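PDB 4Y6X: coat protein from Tobacco streak virus, which builds the icosahedral shell of the virus by self-assembly and probably binds the 3' end of the viral RNA, with a role in translation initiation. Local coordinates for residues Ser33-Lys38 / Ala137-Leu142; Asp41-Ile46 / Ala125-Leu130; Gly70-Ser75 / Asn104-Arg109; Asp76-Met81 / Val96-Phe101. All coordinates share one frame; numbering follows the deposited sequence.

Contact 1: Ser33-Lys38 / Ala137-Leu142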
loop_
_atom_site.group_PDB
_atom_site.type_symbol
_atom_site.label_atom_id
_atom_site.label_comp_id
_atom_site.label_asym_id
_atom_site.label_seq_id
_atom_site.Cartn_x
_atom_site.Cartn_y
_atom_site.Cartn_z
ATOM N N SER A 33 -4.582 1.576 9.102
ATOM C CA SER A 33 -5.084 0.379 9.852
ATOM C C SER A 33 -6.077 0.706 10.961
ATOM O O SER A 33 -5.940 1.774 11.608
ATOM C CB SER A 33 -3.905 -0.341 10.512
ATOM O OG SER A 33 -2.974 -0.762 9.517
ATOM N N GLU A 34 -7.055 -0.187 11.176
ATOM C CA GLU A 34 -7.979 -0.093 12.344
ATOM C C GLU A 34 -7.180 -0.402 13.599
ATOM O O GLU A 34 -6.242 -1.165 13.550
ATOM C CB GLU A 34 -9.149 -1.082 12.273
ATOM N N TRP A 35 -7.535 0.211 14.717
ATOM C CA TRP A 35 -6.775 0.066 15.932
ATOM C C TRP A 35 -7.406 -1.021 16.772
ATOM O O TRP A 35 -8.650 -1.011 17.048
ATOM C CB TRP A 35 -6.819 1.339 16.746
ATOM C CG TRP A 35 -6.064 2.495 16.221
ATOM C CD1 TRP A 35 -5.602 2.696 14.935
ATOM C CD2 TRP A 35 -5.667 3.629 16.962
ATOM N NE1 TRP A 35 -4.955 3.900 14.855
ATOM C CE2 TRP A 35 -4.976 4.492 16.081
ATOM C CE3 TRP A 35 -5.844 4.025 18.287
ATOM C CZ2 TRP A 35 -4.471 5.737 16.486
ATOM C CZ3 TRP A 35 -5.352 5.264 18.679
ATOM C CH2 TRP A 35 -4.660 6.090 17.784
ATOM N N SER A 36 -6.583 -1.938 17.236
ATOM C CA SER A 36 -7.073 -2.964 18.138
ATOM C C SER A 36 -7.148 -2.463 19.585
ATOM O O SER A 36 -6.501 -1.498 19.968
ATOM C CB SER A 36 -6.120 -4.115 18.140
ATOM O OG SER A 36 -6.239 -4.810 16.932
ATOM N N ALA A 37 -7.902 -3.185 20.386
ATOM C CA ALA A 37 -7.960 -2.940 21.805
ATOM C C ALA A 37 -6.571 -3.083 22.396
ATOM O O ALA A 37 -5.737 -3.776 21.845
ATOM C CB ALA A 37 -8.927 -3.915 22.445
ATOM N N LYS A 38 -6.297 -2.431 23.513
ATOM C CA LYS A 38 -5.007 -2.676 24.136
ATOM C C LYS A 38 -5.040 -3.013 25.625
ATOM O O LYS A 38 -6.006 -2.738 26.311
ATOM C CB LYS A 38 -4.045 -1.562 23.829
ATOM C CG LYS A 38 -4.394 -0.246 24.422
ATOM C CD LYS A 38 -3.238 0.694 24.159
ATOM C CE LYS A 38 -3.516 2.017 24.824
ATOM N NZ LYS A 38 -2.551 3.030 24.333
ATOM N N ALA A 137 -11.143 -0.907 21.355
ATOM C CA ALA A 137 -10.890 -1.126 19.963
ATOM C C ALA A 137 -11.550 0.042 19.193
ATOM O O ALA A 137 -12.547 0.576 19.614
ATOM C CB ALA A 137 -11.432 -2.477 19.490
ATOM N N LYS A 138 -10.899 0.464 18.123
ATOM C CA LYS A 138 -11.350 1.572 17.282
ATOM C C LYS A 138 -11.552 2.847 18.053
ATOM O O LYS A 138 -12.367 3.653 17.695
ATOM C CB LYS A 138 -12.631 1.183 16.524
ATOM C CG LYS A 138 -12.446 -0.161 15.803
ATOM C CD LYS A 138 -13.645 -0.527 14.948
ATOM C CE LYS A 138 -13.359 -1.808 14.209
ATOM N NZ LYS A 138 -14.420 -2.045 13.205
ATOM N N ARG A 139 -10.797 3.036 19.112
ATOM C CA ARG A 139 -10.978 4.199 19.942
ATOM C C ARG A 139 -10.661 5.481 19.153
ATOM O O ARG A 139 -11.239 6.524 19.467
ATOM C CB ARG A 139 -10.129 4.148 21.218
ATOM C CG ARG A 139 -8.662 3.876 20.941
ATOM C CD ARG A 139 -7.920 3.513 22.208
ATOM N NE ARG A 139 -6.545 3.174 21.909
ATOM C CZ ARG A 139 -6.150 2.007 21.396
ATOM N NH1 ARG A 139 -7.037 1.060 21.109
ATOM N NH2 ARG A 139 -4.882 1.796 21.178
ATOM N N VAL A 140 -9.774 5.386 18.182
ATOM C CA VAL A 140 -9.566 6.407 17.152
ATOM C C VAL A 140 -9.661 5.723 15.762
ATOM O O VAL A 140 -9.089 4.658 15.549
ATOM C CB VAL A 140 -8.180 7.008 17.270
ATOM C CG1 VAL A 140 -7.900 7.958 16.126
ATOM C CG2 VAL A 140 -8.022 7.718 18.592
ATOM N N GLN A 141 -10.474 6.241 14.889
ATOM C CA GLN A 141 -10.602 5.712 13.536
ATOM C C GLN A 141 -10.069 6.766 12.582
ATOM O O GLN A 141 -10.609 7.876 12.529
ATOM C CB GLN A 141 -12.060 5.364 13.205
ATOM C CG GLN A 141 -12.667 4.413 14.220
ATOM C CD GLN A 141 -14.163 4.354 14.070
ATOM O OE1 GLN A 141 -14.672 4.207 12.966
ATOM N NE2 GLN A 141 -14.850 4.515 15.140
ATOM N N LEU A 142 -9.017 6.406 11.869
ATOM C CA LEU A 142 -8.311 7.301 10.977
ATOM C C LEU A 142 -8.777 7.148 9.558
ATOM O O LEU A 142 -8.976 6.065 9.083
ATOM C CB LEU A 142 -6.831 7.005 10.979
ATOM C CG LEU A 142 -6.181 7.575 12.216
ATOM C CD1 LEU A 142 -5.047 6.683 12.617
ATOM C CD2 LEU A 142 -5.720 8.997 11.931
HETATM O O HOH W 1 -7.889 3.717 12.317
HETATM O O HOH W 2 -9.453 2.173 14.440
HETATM O O HOH W 3 -3.946 -0.986 19.937
#
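In the jelly-roll barrel of this coat protein, the loop linking the first two strands (B and C of the usual BIDG/CHEF naming) runs beside the start of the last strand, I, where residues 33-38 meet 137-142. Only one direct backbone bond joins them: Lys-138 N reaches Trp-35 O at 2.9 Å, coming from above the carbonyl plane. Farther along, water replaces direct pairing, with one molecule joining Trp-35 N to Val-140 O and another Ser-33 O to Leu-142 N.

Trp-35 carries the apolar part. Its CG stands beside the backbone N, anti to the carbonyl carbon, and the indole lies alongside Val-140, whose CB sits over the six-membered ring, 3.7 Å from the centroid and 15° off the normal. Leu-142 CD1 closes on the pyrrole side, 3.6 Å from Trp-35 NE1. Arg-139 meets the rim of the indole with one face of its guanidinium, CZ lying 3.7 Å from Trp-35 CE3 and the two planes 62° apart. The methylenes of Lys-38 pass over the opposite face, CD being 3.6 Å from Arg-139 NH2. Arg-139 NH1 donates to Ser-36 O at 2.9 Å, almost straight at 169°, and that oxygen lies in the guanidinium plane; a third water links it to NH2 as well.

Two cationic ends thus converge, with Lys-38 NZ 4.1 Å from Arg-139 NH2. Both form salt bridges to Asp-44 OD1 on strand C, so the shared carboxylate probably offsets their repulsion and helps pin the loop across the two sheets.

Contact 2: Asp41-Ile46 / Ala125-Leu130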
loop_
_atom_site.group_PDB
_atom_site.type_symbol
_atom_site.label_atom_id
_atom_site.label_comp_id
_atom_site.label_asym_id
_atom_site.label_seq_id
_atom_site.Cartn_x
_atom_site.Cartn_y
_atom_site.Cartn_z
ATOM N N ASP A 41 -1.144 0.232 29.627
ATOM C CA ASP A 41 -1.339 1.688 29.737
ATOM C C ASP A 41 -0.232 2.434 29.002
ATOM O O ASP A 41 0.913 2.427 29.444
ATOM C CB ASP A 41 -1.356 2.137 31.202
ATOM N N THR A 42 -0.567 3.082 27.895
ATOM C CA THR A 42 0.398 3.915 27.167
ATOM C C THR A 42 -0.300 4.980 26.314
ATOM O O THR A 42 -1.542 5.038 26.253
ATOM C CB THR A 42 1.273 3.073 26.214
ATOM O OG1 THR A 42 0.468 2.029 25.635
ATOM C CG2 THR A 42 2.478 2.461 26.938
ATOM N N ASN A 43 0.535 5.818 25.687
ATOM C CA ASN A 43 0.140 6.709 24.600
ATOM C C ASN A 43 -0.092 5.941 23.307
ATOM O O ASN A 43 0.572 4.956 23.024
ATOM C CB ASN A 43 1.226 7.781 24.363
ATOM C CG ASN A 43 1.394 8.729 25.544
ATOM O OD1 ASN A 43 2.497 8.877 26.081
ATOM N ND2 ASN A 43 0.296 9.376 25.953
ATOM N N ASP A 44 -1.049 6.403 22.519
ATOM C CA ASP A 44 -1.220 5.919 21.150
ATOM C C ASP A 44 -0.440 6.806 20.201
ATOM O O ASP A 44 -0.640 8.021 20.192
ATOM C CB ASP A 44 -2.687 5.933 20.761
ATOM C CG ASP A 44 -3.503 4.927 21.568
ATOM O OD1 ASP A 44 -3.050 3.761 21.574
ATOM O OD2 ASP A 44 -4.559 5.299 22.150
ATOM N N ALA A 45 0.497 6.219 19.476
ATOM C CA ALA A 45 1.406 6.950 18.612
ATOM C C ALA A 45 1.503 6.228 17.292
ATOM O O ALA A 45 1.642 5.028 17.274
ATOM C CB ALA A 45 2.785 7.027 19.215
ATOM N N ILE A 46 1.474 6.969 16.200
ATOM C CA ILE A 46 1.843 6.420 14.905
ATOM C C ILE A 46 3.090 7.114 14.357
ATOM O O ILE A 46 3.050 8.322 14.080
ATOM C CB ILE A 46 0.690 6.562 13.935
ATOM C CG1 ILE A 46 -0.504 5.841 14.540
ATOM C CG2 ILE A 46 1.079 5.961 12.579
ATOM C CD1 ILE A 46 -1.744 5.981 13.715
ATOM N N ALA A 125 6.242 11.412 15.156
ATOM C CA ALA A 125 5.045 10.629 15.327
ATOM C C ALA A 125 3.875 11.512 15.601
ATOM O O ALA A 125 4.031 12.658 16.057
ATOM C CB ALA A 125 5.220 9.631 16.449
ATOM N N ILE A 126 2.688 10.979 15.343
ATOM C CA ILE A 126 1.480 11.624 15.813
ATOM C C ILE A 126 1.012 10.855 17.023
ATOM O O ILE A 126 1.018 9.636 17.016
ATOM C CB ILE A 126 0.447 11.705 14.705
ATOM C CG1 ILE A 126 0.961 12.676 13.643
ATOM C CG2 ILE A 126 -0.855 12.285 15.251
ATOM C CD1 ILE A 126 0.547 12.248 12.299
ATOM N N VAL A 127 0.642 11.580 18.063
ATOM C CA VAL A 127 0.278 10.997 19.323
ATOM C C VAL A 127 -1.096 11.482 19.751
ATOM O O VAL A 127 -1.369 12.664 19.694
ATOM C CB VAL A 127 1.309 11.395 20.416
ATOM C CG1 VAL A 127 0.920 10.837 21.785
ATOM C CG2 VAL A 127 2.699 10.932 20.055
ATOM N N TRP A 128 -1.949 10.559 20.195
ATOM C CA TRP A 128 -3.256 10.864 20.741
ATOM C C TRP A 128 -3.312 10.542 22.245
ATOM O O TRP A 128 -2.809 9.500 22.649
ATOM C CB TRP A 128 -4.344 10.006 20.119
ATOM C CG TRP A 128 -4.701 10.342 18.756
ATOM C CD1 TRP A 128 -5.780 11.034 18.372
ATOM C CD2 TRP A 128 -3.974 10.001 17.565
ATOM N NE1 TRP A 128 -5.787 11.183 16.992
ATOM C CE2 TRP A 128 -4.687 10.542 16.483
ATOM C CE3 TRP A 128 -2.796 9.280 17.309
ATOM C CZ2 TRP A 128 -4.269 10.388 15.157
ATOM C CZ3 TRP A 128 -2.388 9.113 15.993
ATOM C CH2 TRP A 128 -3.134 9.647 14.933
ATOM N N CYS A 129 -3.935 11.424 23.019
ATOM C CA CYS A 129 -4.239 11.180 24.458
ATOM C C CYS A 129 -5.746 11.280 24.684
ATOM O O CYS A 129 -6.332 12.365 24.596
ATOM C CB CYS A 129 -3.572 12.245 25.339
ATOM S SG CYS A 129 -1.831 12.482 24.938
ATOM N N LEU A 130 -6.373 10.160 24.992
ATOM C CA LEU A 130 -7.792 10.138 25.219
ATOM C C LEU A 130 -8.109 10.320 26.693
ATOM O O LEU A 130 -7.464 9.730 27.534
ATOM C CB LEU A 130 -8.362 8.813 24.720
ATOM C CG LEU A 130 -8.713 8.790 23.225
ATOM C CD1 LEU A 130 -7.463 8.939 22.376
ATOM C CD2 LEU A 130 -9.347 7.480 22.893
#
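Three backbone hydrogen bonds join residues 44-46 to the antiparallel strand 125-130. Ile-46 and Ile-126 form a hydrogen-bonded pair gripped twice: Ile-46 N gives to Ile-126 O at 2.8 Å, nearly along the C=O axis, whereas Ile-126 N approaches Ile-46 O at 3.0 Å from above the carbonyl plane. Trp-128 N donates to Asp-44 O at 2.9 Å. At the non-hydrogen-bonded pair between these bonds the chains draw closer, and Ala-45 CA lies 3.1 Å from Ile-126 O in a CA-H...O contact.

Side chains divide between the two faces of the sheet. On one, Ala-45 CB touches Val-127 CG2 at 4.0 Å. On the other, Ile-46 reaches obliquely across to the indole of Trp-128, its extended branch (chi2 176°) placing CD1 3.9 Å from Trp-128 CZ3. The indole is held within its own strand too, since Ile-126 CG2 lies 3.4 Å above its plane, toward the rim, and the carbonyl oxygen of Asp-44 sits at its edge.

Farther out, Trp-35 and Phe-71 each meet Trp-128 edge-to-face, while Phe-79 meets it with the ring planes only about 15° apart. Strand 77-82 bonds to the other side of 125-130, leaving 44-47 outermost in this sheet of the chain. Such antiparallel pairing of strands C and H, with the face bearing Ile-46, Ile-126 and Trp-128 turned to the opposing sheet, belongs to the CHEF half of a viral jelly roll.

Contact 3: Gly70-Ser75 / Asn104-Arg109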
loop_
_atom_site.group_PDB
_atom_site.type_symbol
_atom_site.label_atom_id
_atom_site.label_comp_id
_atom_site.label_asym_id
_atom_site.label_seq_id
_atom_site.Cartn_x
_atom_site.Cartn_y
_atom_site.Cartn_z
ATOM N N GLY A 70 -7.111 12.846 9.325
ATOM C CA GLY A 70 -8.487 13.039 9.780
ATOM C C GLY A 70 -8.870 11.862 10.601
ATOM O O GLY A 70 -8.428 10.754 10.321
ATOM N N PHE A 71 -9.681 12.077 11.605
ATOM C CA PHE A 71 -10.094 11.003 12.466
ATOM C C PHE A 71 -11.352 11.319 13.198
ATOM O O PHE A 71 -11.758 12.492 13.307
ATOM C CB PHE A 71 -8.994 10.621 13.438
ATOM C CG PHE A 71 -8.673 11.695 14.428
ATOM C CD1 PHE A 71 -7.722 12.661 14.124
ATOM C CD2 PHE A 71 -9.288 11.720 15.666
ATOM C CE1 PHE A 71 -7.405 13.678 15.021
ATOM C CE2 PHE A 71 -8.992 12.742 16.582
ATOM C CZ PHE A 71 -8.055 13.719 16.238
ATOM N N VAL A 72 -11.979 10.265 13.690
ATOM C CA VAL A 72 -13.059 10.347 14.665
ATOM C C VAL A 72 -12.657 9.526 15.876
ATOM O O VAL A 72 -12.144 8.412 15.729
ATOM C CB VAL A 72 -14.380 9.774 14.093
ATOM C CG1 VAL A 72 -15.481 9.822 15.129
ATOM C CG2 VAL A 72 -14.870 10.654 12.975
ATOM N N ALA A 73 -12.865 10.041 17.087
ATOM C CA ALA A 73 -12.523 9.280 18.312
ATOM C C ALA A 73 -13.785 8.968 19.157
ATOM O O ALA A 73 -14.792 9.669 19.099
ATOM C CB ALA A 73 -11.567 10.093 19.150
ATOM N N VAL A 74 -13.707 7.961 20.000
ATOM C CA VAL A 74 -14.816 7.639 20.907
ATOM C C VAL A 74 -14.793 8.433 22.247
ATOM O O VAL A 74 -15.632 8.213 23.093
ATOM C CB VAL A 74 -14.869 6.131 21.246
ATOM C CG1 VAL A 74 -15.045 5.320 19.984
ATOM C CG2 VAL A 74 -13.613 5.682 21.986
ATOM N N SER A 75 -13.850 9.355 22.419
ATOM C CA SER A 75 -13.776 10.159 23.640
ATOM C C SER A 75 -13.184 11.537 23.266
ATOM O O SER A 75 -12.593 11.689 22.207
ATOM C CB SER A 75 -12.842 9.433 24.623
ATOM O OG SER A 75 -12.230 10.341 25.507
ATOM N N ASN A 104 -16.905 11.538 18.993
ATOM C CA ASN A 104 -17.729 11.365 17.801
ATOM C C ASN A 104 -17.800 12.571 16.910
ATOM O O ASN A 104 -18.790 12.794 16.286
ATOM C CB ASN A 104 -19.156 11.010 18.205
ATOM C CG ASN A 104 -19.253 9.662 18.900
ATOM O OD1 ASN A 104 -18.401 8.780 18.724
ATOM N ND2 ASN A 104 -20.287 9.499 19.697
ATOM N N THR A 105 -16.760 13.350 16.837
ATOM C CA THR A 105 -16.729 14.506 15.954
ATOM C C THR A 105 -15.480 14.448 15.080
ATOM O O THR A 105 -14.344 14.399 15.557
ATOM C CB THR A 105 -16.750 15.782 16.812
ATOM O OG1 THR A 105 -17.928 15.724 17.648
ATOM C CG2 THR A 105 -16.854 17.012 15.984
ATOM N N TYR A 106 -15.689 14.414 13.775
ATOM C CA TYR A 106 -14.557 14.411 12.828
ATOM C C TYR A 106 -13.632 15.580 13.158
ATOM O O TYR A 106 -14.058 16.716 13.296
ATOM C CB TYR A 106 -15.055 14.503 11.393
ATOM C CG TYR A 106 -13.924 14.474 10.390
ATOM C CD1 TYR A 106 -13.340 13.253 9.980
ATOM C CD2 TYR A 106 -13.416 15.659 9.835
ATOM C CE1 TYR A 106 -12.287 13.197 9.080
ATOM C CE2 TYR A 106 -12.388 15.621 8.897
ATOM C CZ TYR A 106 -11.839 14.389 8.495
ATOM O OH TYR A 106 -10.841 14.334 7.562
ATOM N N ARG A 107 -12.359 15.313 13.217
ATOM C CA ARG A 107 -11.333 16.316 13.397
ATOM C C ARG A 107 -10.267 16.128 12.352
ATOM O O ARG A 107 -9.878 14.998 12.024
ATOM C CB ARG A 107 -10.762 16.090 14.771
ATOM C CG ARG A 107 -9.676 16.993 15.207
ATOM C CD ARG A 107 -10.273 18.364 15.181
ATOM N NE ARG A 107 -9.842 19.175 16.293
ATOM C CZ ARG A 107 -9.621 20.480 16.227
ATOM N NH1 ARG A 107 -9.852 21.180 15.110
ATOM N NH2 ARG A 107 -9.164 21.096 17.308
ATOM N N SER A 108 -9.737 17.204 11.819
ATOM C CA SER A 108 -8.632 17.030 10.905
ATOM C C SER A 108 -7.513 17.996 11.195
ATOM O O SER A 108 -7.662 18.878 12.006
ATOM C CB SER A 108 -9.128 17.191 9.487
ATOM O OG SER A 108 -9.642 18.476 9.289
ATOM N N ARG A 109 -6.355 17.758 10.596
ATOM C CA ARG A 109 -5.186 18.601 10.805
ATOM C C ARG A 109 -4.251 18.497 9.635
ATOM O O ARG A 109 -4.059 17.388 9.098
ATOM C CB ARG A 109 -4.438 18.155 12.074
ATOM C CG ARG A 109 -3.199 18.936 12.489
ATOM C CD ARG A 109 -3.409 20.121 13.345
ATOM N NE ARG A 109 -2.285 20.326 14.258
ATOM C CZ ARG A 109 -1.127 20.938 13.959
ATOM N NH1 ARG A 109 -0.882 21.439 12.750
ATOM N NH2 ARG A 109 -0.191 21.064 14.903
HETATM O O HOH W 4 -13.390 12.797 17.371
#
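Phe-71 holds its CG in the crowded position between the backbone N and the carbonyl carbon (chi1 66°), which swings the ring toward residues 104-109, while Arg-107 has CG anti to its backbone N (chi1 180°). The two side chains therefore run side by side in the same direction, and Arg-107 CB rests over the ring face, 4.2 Å from the Phe-71 centroid. Tyr-106 has CG anti to its own N (chi1 -179°), so its ring lies along the neighbouring strand and brings OH within 3.5 Å of Gly-70 CA; a glycine, with no side chain, lets the phenol pass so close.

Backbone bonds fix this register. Phe-71 and Arg-107 form a hydrogen-bonded antiparallel pair, with Phe-71 N to Arg-107 O at 3.0 Å and Arg-107 N to Phe-71 O at 2.9 Å, both nearly along the C=O axis. Pairing then opens: a water accepts from Ala-73 N at 2.8 Å and donates to Thr-105 O at 2.6 Å, bridging the gap. Beyond it Asn-104 N returns to Ala-73 O at 2.8 Å. Val-72 covers this opening with its two methyls, CG1 near Asn-104 CA and CG2 near Tyr-106 CA.

Strands D and G of the BIDG sheet meet here. Arg-107 leans across to Gly-100 O of strand 99-101, bonding through NH2. Tyr-106 OH and Ser-108 OG bond to Phe-161 O and Val-163 O of the second subunit. One edge of strand G thus pairs with 70-73, while backbone and side-chain groups of Tyr-106 to Ser-108 bind C-terminal residues of the second subunit; the protein is a domain-swapped dimer, which these bonds probably help to hold.

Contact 4: Asp76-Met81 / Val96-Phe101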
loop_
_atom_site.group_PDB
_atom_site.type_symbol
_atom_site.label_atom_id
_atom_site.label_comp_id
_atom_site.label_asym_id
_atom_site.label_seq_id
_atom_site.Cartn_x
_atom_site.Cartn_y
_atom_site.Cartn_z
ATOM N N ASP A 76 -13.359 12.526 24.140
ATOM C CA ASP A 76 -12.609 13.782 24.057
ATOM C C ASP A 76 -11.141 13.469 24.264
ATOM O O ASP A 76 -10.787 12.467 24.847
ATOM C CB ASP A 76 -13.050 14.780 25.122
ATOM C CG ASP A 76 -14.483 15.306 24.929
ATOM O OD1 ASP A 76 -15.319 14.721 24.192
ATOM O OD2 ASP A 76 -14.790 16.355 25.556
ATOM N N GLY A 77 -10.268 14.341 23.812
ATOM C CA GLY A 77 -8.864 14.169 24.102
ATOM C C GLY A 77 -8.040 15.215 23.418
ATOM O O GLY A 77 -8.564 16.229 22.973
ATOM N N THR A 78 -6.742 14.954 23.317
ATOM C CA THR A 78 -5.870 15.838 22.618
ATOM C C THR A 78 -4.906 15.045 21.720
ATOM O O THR A 78 -4.701 13.854 21.898
ATOM C CB THR A 78 -5.070 16.715 23.606
ATOM O OG1 THR A 78 -4.314 15.870 24.445
ATOM C CG2 THR A 78 -5.992 17.598 24.527
ATOM N N PHE A 79 -4.339 15.727 20.744
ATOM C CA PHE A 79 -3.379 15.124 19.892
ATOM C C PHE A 79 -2.389 16.094 19.322
ATOM O O PHE A 79 -2.634 17.292 19.225
ATOM C CB PHE A 79 -4.088 14.371 18.770
ATOM C CG PHE A 79 -4.546 15.246 17.653
ATOM C CD1 PHE A 79 -5.596 16.180 17.825
ATOM C CD2 PHE A 79 -3.956 15.118 16.417
ATOM C CE1 PHE A 79 -6.048 16.973 16.758
ATOM C CE2 PHE A 79 -4.379 15.909 15.364
ATOM C CZ PHE A 79 -5.408 16.851 15.524
ATOM N N GLY A 80 -1.297 15.554 18.833
ATOM C CA GLY A 80 -0.355 16.369 18.052
ATOM C C GLY A 80 0.875 15.611 17.644
ATOM O O GLY A 80 0.992 14.429 17.895
ATOM N N MET A 81 1.746 16.294 16.924
ATOM C CA MET A 81 2.975 15.709 16.396
ATOM C C MET A 81 4.114 15.885 17.371
ATOM O O MET A 81 4.263 16.950 17.924
ATOM C CB MET A 81 3.318 16.353 15.056
ATOM C CG MET A 81 4.511 15.718 14.315
ATOM S SD MET A 81 4.648 16.390 12.602
ATOM C CE MET A 81 3.899 14.995 11.739
ATOM N N VAL A 96 4.027 21.539 21.858
ATOM C CA VAL A 96 3.773 22.588 20.867
ATOM C C VAL A 96 2.810 22.073 19.806
ATOM O O VAL A 96 2.988 20.983 19.322
ATOM C CB VAL A 96 5.070 23.040 20.160
ATOM C CG1 VAL A 96 4.732 23.942 18.986
ATOM C CG2 VAL A 96 5.939 23.767 21.142
ATOM N N GLY A 97 1.793 22.859 19.496
ATOM C CA GLY A 97 0.787 22.484 18.554
ATOM C C GLY A 97 -0.244 21.452 19.003
ATOM O O GLY A 97 -0.987 20.981 18.163
ATOM N N ARG A 98 -0.246 21.058 20.282
ATOM C CA ARG A 98 -1.222 20.124 20.791
ATOM C C ARG A 98 -2.596 20.711 20.541
ATOM O O ARG A 98 -2.813 21.901 20.745
ATOM C CB ARG A 98 -1.030 19.914 22.279
ATOM C CG ARG A 98 -2.073 19.038 22.853
ATOM C CD ARG A 98 -2.084 18.892 24.325
ATOM N NE ARG A 98 -1.046 18.035 24.812
ATOM C CZ ARG A 98 -1.239 17.142 25.762
ATOM N NH1 ARG A 98 -2.444 16.871 26.236
ATOM N NH2 ARG A 98 -0.201 16.511 26.214
ATOM N N LEU A 99 -3.536 19.899 20.078
ATOM C CA LEU A 99 -4.905 20.354 19.835
ATOM C C LEU A 99 -5.911 19.395 20.460
ATOM O O LEU A 99 -5.655 18.237 20.576
ATOM C CB LEU A 99 -5.163 20.367 18.341
ATOM C CG LEU A 99 -4.510 21.489 17.539
ATOM C CD1 LEU A 99 -4.891 21.287 16.063
ATOM C CD2 LEU A 99 -4.967 22.867 18.048
ATOM N N GLY A 100 -7.081 19.901 20.799
ATOM C CA GLY A 100 -8.175 19.135 21.345
ATOM C C GLY A 100 -9.087 18.569 20.261
ATOM O O GLY A 100 -9.068 19.027 19.095
ATOM N N PHE A 101 -9.825 17.526 20.635
ATOM C CA PHE A 101 -10.926 16.972 19.842
ATOM C C PHE A 101 -12.031 16.501 20.751
ATOM O O PHE A 101 -11.811 16.309 21.927
ATOM C CB PHE A 101 -10.451 15.801 18.957
ATOM C CG PHE A 101 -9.782 14.687 19.685
ATOM C CD1 PHE A 101 -10.507 13.672 20.258
ATOM C CD2 PHE A 101 -8.420 14.618 19.743
ATOM C CE1 PHE A 101 -9.873 12.625 20.905
ATOM C CE2 PHE A 101 -7.773 13.597 20.352
ATOM C CZ PHE A 101 -8.502 12.604 20.945
HETATM O O HOH W 5 -2.733 19.131 16.636
HETATM O O HOH W 6 1.173 19.242 16.547
HETATM O O HOH W 7 4.818 18.596 20.540
#
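Phe-79 O is gripped by two hydrogen bonds and one weaker contact: Leu-99 N donates to it at 2.9 Å in the carbonyl plane, a water donates at 3.2 Å, and Arg-98 CA offers a CA-H...O contact. It marks the point where strands E and F, the antiparallel pair at one side of the CHEF sheet of the jelly roll, begin to part. Within the paired region bonds come in twos. Phe-79 N completes its pair by donating to Leu-99 O at 2.8 Å, nearly along the C=O axis, and Gly-77 and Phe-101 bond both ways as well, each donor there lying above the carbonyl plane of its acceptor. Thr-78 and Gly-100 form the non-hydrogen-bonded pair in between.

Beyond Leu-99 direct pairing ends, and waters bridge strand 77-82 to the loop 96-98. The water on Phe-79 O also donates to Gly-97 O, another accepts from Met-81 N and donates weakly to that same oxygen, and a third spans Met-81 O and Val-96 O. On one face of the pair, the Arg-98 chain passes obliquely by Thr-78, CG lying 3.9 Å from Thr-78 CB, while its NE bonds to Pro-94 O.

The other face is aromatic. Phe-79 runs alongside Leu-99, CE1 being 3.8 Å from Leu-99 CB, and its CD1 meets the edge of the Phe-101 ring. Both rings join Phe-71 of the opposing sheet edge-to-face. Phe-101 takes the crowded first torsion (chi1 56°), which folds its ring back over the strand opposite; Gly-77, having no side chain, accepts it, with CA 3.8 Å from the ring centroid.

Contacts 2 and 4 lie in the same CHEF sheet and are joined through strands 125-130 and 77-82, whereas contacts 1 and 3 reach the BIDG sheet through neighbouring strands 140-150 and 63-73. The core lies between the sheets, where buried Phe-71, Trp-128, Phe-79 and Phe-101 meet; contact 1 also reaches the surface, with exposed loop residues such as Ser-36 and Ala-37. Contacts 2, 3 and 4 rely on regular antiparallel pairing, with water bridging where the pairing in contacts 3 and 4 lapses. Contact 1 combines indole packing, two direct hydrogen bonds, water bridges and side-chain charge, tied to contact 2 by Asp-44. Contact 3 alone borders the second subunit, and its Arg-107 also bonds to contact 4.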